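PDB 3SEE: DUF4627 domain-containing protein from Bacteroides thetaiotaomicron, which is of unknown function but has a galactose-binding-domain-like fold and probably binds sugars. Local coordinates for residues N41-D44 / G45-T48; K72-W76 / Y77-L81; S187-D190 / D191-I195; E15-A18 / T19-N23. One frame throughout, in Å; residues are numbered along the deposited sequence. Where two conformers were deposited one is given.

In the fold
Along the chain the order is interaction 4 (15-23), interaction 1 (41-48), interaction 2 (72-81) and interaction 3 (187-195), all of them local turns or loops at the margins of two beta-sheets. Interactions 1 and 2 are neighbours, their centres about 9 Å apart, joined where E42 OE2 meets S75 N at 2.8 Å. Interaction 2 runs into strand 79-85, through which it reaches interaction 4: L81 CD2 packs on F17 CZ at 3.9 Å. Interaction 3 stands alone, its centre about 34 Å from that of interaction 1, where edge strand 186-188 leads to helix 194-197. The sodium site belongs to interaction 1, on the opposite side of the chain's centre from interaction 3.

Interaction 1 of 4, residues N41-D44 / G45-T48; sequences NEAD and GVTT. With NA (sodium ion), chain B.
The type II beta turn from A43 to V46 runs straight into a sodium site: after the N-H of V46 has closed the turn on the carbonyl of A43, the next two residues supply protein ligands to the ion. The closing bond, V46 N to A43 O, is 3.0 Å long and fairly straight at 160°. G45 suits its place because its positive phi (94°) would jam a side chain against the preceding carbonyl. A water 2.8 Å from A43 O bridges it to T47 N.

V46 packs back on E42 and A43, and also on A70 and T74 of the neighbouring loop. With CG1 anti to the backbone N (chi1 169°), that methyl lies 3.7 Å from E42 OE1, while CG2 meets A43 CB at 3.9 Å. The E42 chain, bent at chi2, crosses V46 obliquely and sends OE2 to the backbone N of S75. Replacing V46 with an alanine would probably take away the methyls that pack on E42 and A43, leaving the E42 chain held mainly by its bond to S75 N.

T47 O and T48 OG1 each bind sodium at 2.4 Å, and two waters bind it too; T47 O also accepts from N40 ND2, which helps place this ligand, while T47 OG1 bonds to N67 and D66. Neutral carbonyl, hydroxyl and water oxygens suit this weakly polarising cation, whose hold on this surface loop probably rests on ion-dipole attraction from these oxygens.

Interaction 2 of 4, residues K72-W76 / Y77-L81; sequences KNTSW and YKAFL
The backbone doubles back tightly at W76 and Y77, bringing the CA atoms of S75 and K78 within 5.2 Å, and K78 N bonds to S75 O at 3.0 Å. That carbonyl oxygen has further partners: A79 N makes a weak bond to it, and a water donates to it at 2.8 Å. T74 OG1 gives its proton to this water, which also donates to A79 O.

S75 OG lies over one face of the Y77 ring, 3.0 Å from Y77 CE2, and accepts a weak bond from Y77 N; S75 CB packs on K78 CG at 3.6 Å. The two aromatic neighbours form a T-shaped pair, the edge of Y77 toward the face of W76, with planes at 78°. Y77 CB sits squarely over the six-membered ring of W76, a CH-pi contact of 3.7 Å to its centroid; chi1 of W76 near 68° lays the indole beside that carbon. An alanine in place of W76 is likely to strip Y77 of this broad face and let its ring swing.

W76 O bonds to Y112 OH. The whole is a type I beta turn leading into strand 79-85, which lies between strands 36-40 and 199-204 in the mixed sheet of this galactose-binding-domain-like fold.

Interaction 3 of 4, residues S187-D190 / D191-I195; sequences SDTD and DDAAI
D190 OD2 accepts the backbone N-H of D192 at 2.9 Å, a short polar bond. The link from side chain to the N-H two residues on is an Asx turn, and the donor comes from above the carboxylate plane, 38° out of it. Having CG anti to its own backbone N (chi1 -170°) swings the carboxylate forward over the following peptides. A type I beta turn from D190 to A193 shares the same residues: A193 N bonds to D190 O at 3.0 Å. Aspartate suits this first position since its short chain reaches a main-chain N-H that the turn itself does not use. A water takes the N-H of D191 at 2.9 Å and gives a weak bond to D190 OD1.

On the buried side the contact is apolar. T189 CG2 packs on A193 CB at 3.6 Å and, more loosely, on I195 CG2 at 4.3 Å, while its hydroxyl turns to M168 O. Threonine suits a place with an apolar neighbour for its methyl and a backbone carbonyl for its hydroxyl. The small A193, last residue of the turn, lets T189 CG2 come close, where strand 186-188 passes toward the short, weakly bonded helix 194-197.

Three acidic residues follow one another here, but the close like charges are those of D190 and D192, with D190 OD2 3.9 Å from D192 OD2. Their repulsion is probably eased by solvent and, for D190, by the N-H dipole of D192.

Interaction 4 of 4, residues E15-A18 / T19-N23; sequences EKFA and TEVTN
F17 and V21 make the buried, better-packed half of a loop that leads to strand 24-25, at the edge of the mixed sheet in this galactose-binding-domain-like protein. Its tightness comes from the surroundings rather than from the pair itself: both residues are apolar and each touches M63 of strand 61-66, and the F17 ring in addition meets that of W36, their planes at about 35°. A phenylalanine suits the place because its flat ring can reach several strands from one loop position. The chain bends at F17, in the left-handed region (phi 59°), which is uncommon for a non-glycine residue.

The other half is looser. A18, T19 and E20 form the solvent side, and their side chains point away from the opposing segment, as befits small or polar residues. No hydrogen bond spans the two segments: F17 O and E20 N lie 4.5 Å apart. F17 O accepts instead from W51 NE1, and T19 O from N14 ND2.

The side-chain contact between the two halves is slight. One methyl of V21, the branch anti to its carbonyl carbon, comes up at the edge of the phenylalanine ring near its plane, with V21 CG2 4.1 Å from F17 CD1.

Interaction 1 of 4, residues N41-D44 / G45-T48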
# COMPACT_ATOMS: atom_id res chain seq x y z
N ASN A 41 0.98 -11.13 8.83
CA ASN A 41 0.47 -11.46 10.14
C ASN A 41 -0.88 -12.15 10.06
O ASN A 41 -1.51 -12.36 11.08
CB ASN A 41 0.43 -10.24 11.08
CG ASN A 41 1.80 -9.74 11.46
OD1 ASN A 41 2.80 -10.46 11.38
ND2 ASN A 41 1.84 -8.48 11.91
N GLU A 42 -1.34 -12.52 8.87
CA GLU A 42 -2.48 -13.41 8.76
C GLU A 42 -2.08 -14.77 9.33
O GLU A 42 -0.90 -15.12 9.37
CB GLU A 42 -2.94 -13.55 7.30
CG GLU A 42 -3.56 -12.29 6.71
CD GLU A 42 -4.98 -12.06 7.15
OE1 GLU A 42 -5.70 -13.04 7.38
OE2 GLU A 42 -5.42 -10.90 7.14
N ALA A 43 -3.07 -15.54 9.74
CA ALA A 43 -2.86 -16.87 10.26
C ALA A 43 -2.03 -17.70 9.29
O ALA A 43 -2.17 -17.57 8.06
CB ALA A 43 -4.20 -17.55 10.49
N ASP A 44 -1.22 -18.59 9.85
CA ASP A 44 -0.46 -19.53 9.06
C ASP A 44 -1.37 -20.19 8.04
O ASP A 44 -2.42 -20.72 8.38
CB ASP A 44 0.17 -20.57 9.98
CG ASP A 44 0.91 -21.64 9.23
OD1 ASP A 44 0.26 -22.65 8.84
OD2 ASP A 44 2.13 -21.46 9.00
N GLY A 45 -0.93 -20.18 6.78
CA GLY A 45 -1.63 -20.82 5.68
C GLY A 45 -2.57 -19.96 4.89
O GLY A 45 -3.04 -20.38 3.82
N VAL A 46 -2.86 -18.74 5.34
CA VAL A 46 -3.83 -17.87 4.66
C VAL A 46 -3.27 -17.28 3.36
O VAL A 46 -3.94 -17.33 2.32
CB VAL A 46 -4.31 -16.76 5.62
CG1 VAL A 46 -5.10 -15.66 4.87
CG2 VAL A 46 -5.20 -17.36 6.74
N THR A 47 -2.07 -16.70 3.42
CA THR A 47 -1.47 -16.10 2.25
C THR A 47 0.03 -16.35 2.26
O THR A 47 0.64 -16.62 3.31
CB THR A 47 -1.84 -14.58 2.13
OG1 THR A 47 -1.22 -14.01 0.96
CG2 THR A 47 -1.43 -13.80 3.36
N THR A 48 0.63 -16.27 1.08
CA THR A 48 2.09 -16.30 0.95
C THR A 48 2.49 -15.14 0.07
O THR A 48 1.96 -14.98 -1.03
CB THR A 48 2.54 -17.61 0.31
OG1 THR A 48 2.16 -18.69 1.18
CG2 THR A 48 4.06 -17.66 0.08
NA NA B . 1.61 -18.78 3.50
O HOH W 1 -0.61 -16.17 6.22
O HOH W 2 -0.43 -19.68 2.48
O HOH W 3 2.25 -20.99 3.96

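Interaction 2 of 4, residues K72-W76 / Y77-L81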
# COMPACT_ATOMS: atom_id res chain seq x y z
N LYS A 72 -11.15 -16.01 3.75
CA LYS A 72 -11.73 -14.69 3.90
C LYS A 72 -10.75 -13.69 3.26
O LYS A 72 -9.55 -14.00 3.19
CB LYS A 72 -11.87 -14.37 5.40
CG LYS A 72 -12.82 -15.30 6.17
CD LYS A 72 -13.28 -14.64 7.44
N ASN A 73 -11.21 -12.51 2.88
CA ASN A 73 -10.27 -11.49 2.44
C ASN A 73 -9.27 -11.19 3.53
O ASN A 73 -9.57 -11.29 4.73
CB ASN A 73 -11.01 -10.20 2.06
CG ASN A 73 -11.92 -10.35 0.86
OD1 ASN A 73 -11.85 -11.31 0.10
ND2 ASN A 73 -12.79 -9.36 0.68
N THR A 74 -8.06 -10.79 3.14
CA THR A 74 -7.04 -10.47 4.11
C THR A 74 -7.16 -9.03 4.60
O THR A 74 -7.69 -8.15 3.91
CB THR A 74 -5.64 -10.81 3.58
OG1 THR A 74 -5.35 -10.03 2.41
CG2 THR A 74 -5.48 -12.28 3.23
N SER A 75 -6.62 -8.81 5.78
CA SER A 75 -6.74 -7.54 6.50
C SER A 75 -5.73 -6.51 6.02
O SER A 75 -4.57 -6.83 5.85
CB SER A 75 -6.47 -7.78 7.98
OG SER A 75 -6.28 -6.56 8.67
N TRP A 76 -6.16 -5.25 5.89
CA TRP A 76 -5.30 -4.19 5.40
C TRP A 76 -4.05 -4.01 6.21
O TRP A 76 -3.03 -3.55 5.69
CB TRP A 76 -6.08 -2.87 5.30
CG TRP A 76 -6.50 -2.26 6.60
CD1 TRP A 76 -7.68 -2.44 7.23
CD2 TRP A 76 -5.74 -1.36 7.43
NE1 TRP A 76 -7.72 -1.69 8.38
CE2 TRP A 76 -6.55 -1.01 8.51
CE3 TRP A 76 -4.48 -0.77 7.32
CZ2 TRP A 76 -6.11 -0.17 9.53
CZ3 TRP A 76 -4.04 0.08 8.31
CH2 TRP A 76 -4.86 0.37 9.41
N TYR A 77 -4.11 -4.33 7.51
CA TYR A 77 -2.98 -4.09 8.41
C TYR A 77 -2.17 -5.36 8.70
O TYR A 77 -1.23 -5.31 9.48
CB TYR A 77 -3.45 -3.42 9.72
CG TYR A 77 -4.43 -4.21 10.53
CD1 TYR A 77 -4.03 -5.12 11.51
CD2 TYR A 77 -5.78 -4.05 10.35
CE1 TYR A 77 -4.96 -5.84 12.26
CE2 TYR A 77 -6.72 -4.77 11.09
CZ TYR A 77 -6.30 -5.66 12.04
OH TYR A 77 -7.24 -6.38 12.79
N LYS A 78 -2.54 -6.48 8.09
CA LYS A 78 -1.86 -7.75 8.34
C LYS A 78 -0.98 -8.26 7.21
O LYS A 78 0.04 -8.85 7.48
CB LYS A 78 -2.84 -8.86 8.72
CG LYS A 78 -3.61 -8.59 10.01
CD LYS A 78 -4.44 -9.80 10.38
CE LYS A 78 -5.36 -9.48 11.52
NZ LYS A 78 -6.19 -10.70 11.86
N ALA A 79 -1.41 -8.10 5.95
CA ALA A 79 -0.70 -8.76 4.83
C ALA A 79 -0.50 -7.77 3.68
O ALA A 79 -1.46 -7.35 3.02
CB ALA A 79 -1.48 -9.97 4.36
N PHE A 80 0.75 -7.42 3.42
CA PHE A 80 1.08 -6.49 2.37
C PHE A 80 2.57 -6.50 2.09
O PHE A 80 3.37 -6.95 2.91
CB PHE A 80 0.58 -5.05 2.67
CG PHE A 80 1.04 -4.48 3.97
CD1 PHE A 80 0.30 -4.64 5.13
CD2 PHE A 80 2.17 -3.69 4.01
CE1 PHE A 80 0.72 -4.04 6.32
CE2 PHE A 80 2.58 -3.10 5.21
CZ PHE A 80 1.85 -3.27 6.34
N LEU A 81 2.93 -5.98 0.91
CA LEU A 81 4.28 -5.64 0.54
C LEU A 81 4.53 -4.19 0.92
O LEU A 81 3.74 -3.33 0.54
CB LEU A 81 4.42 -5.84 -0.96
CG LEU A 81 5.73 -5.38 -1.59
CD1 LEU A 81 6.90 -6.25 -1.13
CD2 LEU A 81 5.61 -5.33 -3.12
O HOH W 4 -4.18 -7.76 3.26

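Interaction 3 of 4, residues S187-D190 / D191-I195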
# COMPACT_ATOMS: atom_id res chain seq x y z
N SER A 187 -7.43 16.55 6.96
CA SER A 187 -6.79 17.78 7.40
C SER A 187 -5.53 18.06 6.58
O SER A 187 -4.93 17.17 5.97
CB SER A 187 -6.50 17.70 8.89
OG SER A 187 -5.61 16.64 9.17
N ASP A 188 -5.11 19.31 6.59
CA ASP A 188 -3.87 19.67 5.95
C ASP A 188 -2.70 19.16 6.79
O ASP A 188 -2.65 19.36 8.00
CB ASP A 188 -3.73 21.19 5.80
CG ASP A 188 -4.68 21.79 4.79
OD1 ASP A 188 -5.31 21.07 4.00
OD2 ASP A 188 -4.77 23.04 4.78
N THR A 189 -1.74 18.54 6.13
CA THR A 189 -0.57 17.99 6.81
C THR A 189 0.22 19.14 7.42
O THR A 189 0.50 20.12 6.75
CB THR A 189 0.33 17.28 5.82
OG1 THR A 189 -0.50 16.40 5.04
CG2 THR A 189 1.43 16.49 6.52
N ASP A 190 0.59 19.03 8.68
CA ASP A 190 1.44 20.03 9.29
C ASP A 190 2.82 19.96 8.65
O ASP A 190 3.31 18.87 8.31
CB ASP A 190 1.54 19.78 10.80
CG ASP A 190 2.22 20.92 11.54
OD1 ASP A 190 1.56 21.93 11.83
OD2 ASP A 190 3.41 20.78 11.83
N ASP A 191 3.48 21.11 8.52
CA ASP A 191 4.84 21.14 7.99
C ASP A 191 5.78 20.18 8.75
O ASP A 191 6.69 19.60 8.16
CB ASP A 191 5.42 22.56 8.12
CG ASP A 191 4.88 23.54 7.10
OD1 ASP A 191 4.21 23.14 6.13
OD2 ASP A 191 5.18 24.75 7.26
N ASP A 192 5.55 20.03 10.05
CA ASP A 192 6.40 19.17 10.87
C ASP A 192 5.81 17.81 11.17
O ASP A 192 6.28 17.13 12.09
CB ASP A 192 6.71 19.88 12.19
CG ASP A 192 7.46 21.16 11.99
OD1 ASP A 192 8.52 21.11 11.33
OD2 ASP A 192 6.97 22.21 12.47
N ALA A 193 4.82 17.37 10.39
CA ALA A 193 4.15 16.12 10.68
C ALA A 193 5.13 14.95 10.63
O ALA A 193 5.94 14.83 9.70
CB ALA A 193 3.01 15.90 9.70
N ALA A 194 4.95 14.04 11.59
CA ALA A 194 5.75 12.84 11.65
C ALA A 194 5.65 12.00 10.38
O ALA A 194 6.63 11.41 9.94
CB ALA A 194 5.35 11.99 12.87
N ILE A 195 4.46 11.96 9.77
CA ILE A 195 4.26 11.11 8.61
C ILE A 195 5.20 11.47 7.46
O ILE A 195 5.61 10.62 6.69
CB ILE A 195 2.78 11.09 8.17
CG1 ILE A 195 2.52 10.01 7.13
CG2 ILE A 195 2.31 12.49 7.73
CD1 ILE A 195 1.04 9.83 6.74
O HOH W 5 2.19 23.61 9.05

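Interaction 4 of 4, residues E15-A18 / T19-N23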
# COMPACT_ATOMS: atom_id res chain seq x y z
N GLU A 15 13.41 -1.07 -7.11
CA GLU A 15 12.10 -0.82 -7.70
C GLU A 15 11.62 -1.88 -8.66
O GLU A 15 10.44 -2.00 -8.89
CB GLU A 15 12.11 0.54 -8.38
CG GLU A 15 12.92 0.66 -9.64
CD GLU A 15 14.43 0.70 -9.49
OE1 GLU A 15 15.00 0.83 -8.37
OE2 GLU A 15 15.05 0.65 -10.60
N LYS A 16 12.56 -2.65 -9.19
CA LYS A 16 12.21 -3.74 -10.11
C LYS A 16 12.46 -5.11 -9.50
O LYS A 16 12.38 -6.13 -10.19
CB LYS A 16 12.94 -3.58 -11.45
CG LYS A 16 12.35 -2.45 -12.29
CD LYS A 16 13.15 -2.19 -13.52
CE LYS A 16 12.53 -1.16 -14.41
NZ LYS A 16 12.44 0.19 -13.77
N PHE A 17 12.71 -5.15 -8.20
CA PHE A 17 12.90 -6.42 -7.49
C PHE A 17 14.06 -7.20 -8.08
O PHE A 17 14.11 -8.41 -7.99
CB PHE A 17 11.61 -7.23 -7.44
CG PHE A 17 10.49 -6.44 -6.82
CD1 PHE A 17 10.42 -6.26 -5.45
CD2 PHE A 17 9.53 -5.85 -7.60
CE1 PHE A 17 9.42 -5.49 -4.88
CE2 PHE A 17 8.54 -5.06 -7.03
CZ PHE A 17 8.50 -4.89 -5.67
N ALA A 18 15.04 -6.49 -8.64
CA ALA A 18 16.23 -7.17 -9.14
C ALA A 18 17.01 -7.87 -8.04
O ALA A 18 17.66 -8.89 -8.30
CB ALA A 18 17.12 -6.19 -9.88
N THR A 19 16.96 -7.33 -6.82
CA THR A 19 17.50 -7.98 -5.63
C THR A 19 16.37 -8.77 -4.94
O THR A 19 15.29 -8.22 -4.69
CB THR A 19 18.07 -6.89 -4.66
OG1 THR A 19 19.13 -6.21 -5.36
CG2 THR A 19 18.62 -7.51 -3.38
N GLU A 20 16.62 -10.04 -4.64
CA GLU A 20 15.65 -10.88 -3.96
C GLU A 20 15.21 -10.26 -2.64
O GLU A 20 16.03 -9.74 -1.86
CB GLU A 20 16.25 -12.28 -3.73
CG GLU A 20 15.29 -13.25 -3.04
CD GLU A 20 15.80 -14.68 -2.98
OE1 GLU A 20 16.97 -14.91 -3.33
OE2 GLU A 20 15.01 -15.57 -2.63
N VAL A 21 13.91 -10.32 -2.39
CA VAL A 21 13.31 -9.81 -1.15
C VAL A 21 12.79 -10.97 -0.33
O VAL A 21 11.89 -11.70 -0.77
CB VAL A 21 12.13 -8.89 -1.48
CG1 VAL A 21 11.39 -8.47 -0.19
CG2 VAL A 21 12.61 -7.67 -2.27
N THR A 22 13.34 -11.12 0.87
CA THR A 22 12.88 -12.15 1.82
C THR A 22 12.58 -11.60 3.20
O THR A 22 11.92 -12.30 3.99
CB THR A 22 13.91 -13.31 1.97
OG1 THR A 22 15.16 -12.73 2.38
CG2 THR A 22 14.07 -14.10 0.66
N ASN A 23 13.02 -10.37 3.49
CA ASN A 23 12.85 -9.83 4.84
C ASN A 23 11.40 -9.64 5.24
O ASN A 23 10.63 -8.96 4.60
CB ASN A 23 13.57 -8.53 5.06
CG ASN A 23 15.06 -8.69 5.09
OD1 ASN A 23 15.60 -9.78 5.37
ND2 ASN A 23 15.75 -7.61 4.85